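Local coordinates for AdeR (Acinetobacter baumannii, PDB 5X5L), which is a two-component response regulator that binds an intercistronic DNA region through its C-terminal winged-helix domain and probably regulates transcription there, at a contact of chain A with DNA. Residues are numbered along the deposited sequence; one frame, centred on the assembly and turned at random.

A contact of chain A with DNA. Residues 31, 33, 59-60, 62, 72. With nucleotides of chain B.
Thr33 and His72 grip consecutive phosphates of one DNA strand, a compact example of how a winged-helix domain seats itself on the backbone, the contacts here falling on phosphates and sugar rather than base edges. At the phosphate of DT4, Thr33 works with both its main chain and its side chain. The backbone N of Thr33 donates a hydrogen bond to OP1 of DT4 (3.2 Å). Its hydroxyl is near both non-bridging oxygens, with OG1 of Thr33 2.7 Å from OP2 of DT4, near enough to donate a hydrogen bond to one of them. Thr31 flanks the same phosphate, but its modelled methyl sits too near the oxygens for its placement to be trusted.

One nucleotide on, the imidazole of His72 reaches the phosphate of DC5, its NE2 donating to OP2 over 2.8 Å. The bond is bent, 135° at the hydrogen, and the oxygen stands 29° out of the ring plane. A chi1 of -74°, with CG anti to the carbonyl carbon, turns the ring off the helix toward the strand. CE1 of His72 meets the deoxyribose C2' of DT4 at 3.9 Å, so the ring spans the step between the nucleotides.

Thr33 also belongs to the second shell: its methyl CG2 lies 3.6 Å above the plane of the His72 ring, toward the rim, and should limit tilting. Met59 bends at chi3, bringing its methyl CE to 3.7 Å from the DC5 oxygen OP2. The backbone N atoms of Asn60 and Ser62 approach OP1 of DC5 at distances too long for firm hydrogen bonds, and as the chain appears interrupted between them, their positions deserve caution.

Helix 32-41 presents its N-terminal turn to the DT4 phosphate, where its dipole probably favours the anion. His72 projects from helix 66-81, the recognition helix of the OmpR/PhoB-type fold, and Met59, Asn60 and Ser62 come from the loop joining it to helix 51-58, so three elements converge on the strand.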
# COMPACT_ATOMS: atom_id res chain seq x y z
N THR A 31 -2.02 -18.12 4.60
CA THR A 31 -1.67 -18.85 3.39
C THR A 31 -0.43 -18.13 2.81
O THR A 31 -0.08 -17.04 3.26
CB THR A 31 -2.83 -18.75 2.37
OG1 THR A 31 -4.05 -19.40 2.83
CG2 THR A 31 -2.51 -19.20 1.13
N THR A 33 0.01 -16.82 -0.29
CA THR A 33 -0.49 -15.61 -0.94
C THR A 33 -0.77 -14.52 0.12
O THR A 33 -0.29 -13.39 -0.01
CB THR A 33 -1.80 -15.80 -1.75
OG1 THR A 33 -2.62 -16.90 -1.29
CG2 THR A 33 -1.72 -15.99 -3.33
N MET A 59 0.77 -13.18 -5.95
CA MET A 59 -0.05 -14.29 -6.43
C MET A 59 0.64 -15.20 -7.44
O MET A 59 1.59 -14.80 -8.08
CB MET A 59 -1.36 -13.75 -7.02
CG MET A 59 -2.28 -13.14 -5.98
SD MET A 59 -3.74 -12.36 -6.74
CE MET A 59 -4.23 -13.44 -8.08
N ASN A 60 0.11 -16.43 -7.57
CA ASN A 60 0.45 -17.39 -8.59
C ASN A 60 1.45 -18.34 -7.97
O ASN A 60 1.05 -19.22 -7.24
CB ASN A 60 1.00 -16.77 -9.86
CG ASN A 60 1.06 -17.74 -11.04
OD1 ASN A 60 1.26 -18.96 -10.91
ND2 ASN A 60 0.96 -17.17 -12.21
N SER A 62 -1.52 -15.98 -11.35
CA SER A 62 -1.62 -15.69 -12.78
C SER A 62 -1.29 -14.15 -12.97
O SER A 62 -0.43 -13.69 -12.19
CB SER A 62 -2.94 -16.30 -13.26
OG SER A 62 -2.90 -17.69 -13.13
N HIS A 72 -8.42 -12.56 -1.92
CA HIS A 72 -7.25 -12.83 -1.06
C HIS A 72 -7.13 -11.81 0.06
O HIS A 72 -6.79 -12.17 1.18
CB HIS A 72 -5.93 -12.88 -1.84
CG HIS A 72 -5.74 -14.11 -2.66
ND1 HIS A 72 -5.43 -15.34 -2.11
CD2 HIS A 72 -5.77 -14.29 -4.00
CE1 HIS A 72 -5.30 -16.23 -3.08
NE2 HIS A 72 -5.50 -15.62 -4.24
P DT B 4 -2.77 -19.94 -1.65
OP1 DT B 4 -1.38 -19.49 -1.38
OP2 DT B 4 -3.95 -19.26 -1.04
O5' DT B 4 -2.96 -19.81 -3.22
C5' DT B 4 -2.81 -20.88 -4.16
C4' DT B 4 -3.91 -20.78 -5.18
O4' DT B 4 -5.08 -21.44 -4.66
C3' DT B 4 -4.36 -19.36 -5.54
O3' DT B 4 -4.06 -19.07 -6.90
C2' DT B 4 -5.86 -19.36 -5.28
C1' DT B 4 -6.21 -20.83 -5.23
N1 DT B 4 -7.39 -21.19 -4.41
C2 DT B 4 -8.41 -21.91 -4.99
O2 DT B 4 -8.41 -22.25 -6.17
N3 DT B 4 -9.45 -22.21 -4.15
C4 DT B 4 -9.56 -21.88 -2.81
O4 DT B 4 -10.55 -22.23 -2.18
C5 DT B 4 -8.45 -21.14 -2.26
C7 DT B 4 -8.48 -20.74 -0.82
C6 DT B 4 -7.43 -20.83 -3.08
P DC B 5 -4.13 -17.58 -7.46
OP1 DC B 5 -3.19 -17.48 -8.59
OP2 DC B 5 -4.01 -16.64 -6.33
O5' DC B 5 -5.58 -17.54 -8.11
C5' DC B 5 -5.91 -18.45 -9.19
C4' DC B 5 -7.39 -18.75 -9.22
O4' DC B 5 -7.87 -19.14 -7.92
C3' DC B 5 -8.27 -17.57 -9.62
O3' DC B 5 -8.63 -17.68 -11.00
C2' DC B 5 -9.48 -17.65 -8.71
C1' DC B 5 -9.27 -18.91 -7.89
N1 DC B 5 -9.69 -18.82 -6.48
C2 DC B 5 -10.85 -19.50 -6.08
O2 DC B 5 -11.51 -20.13 -6.92
N3 DC B 5 -11.24 -19.44 -4.78
C4 DC B 5 -10.51 -18.75 -3.90
N4 DC B 5 -10.92 -18.72 -2.64
C5 DC B 5 -9.32 -18.05 -4.28
C6 DC B 5 -8.96 -18.11 -5.57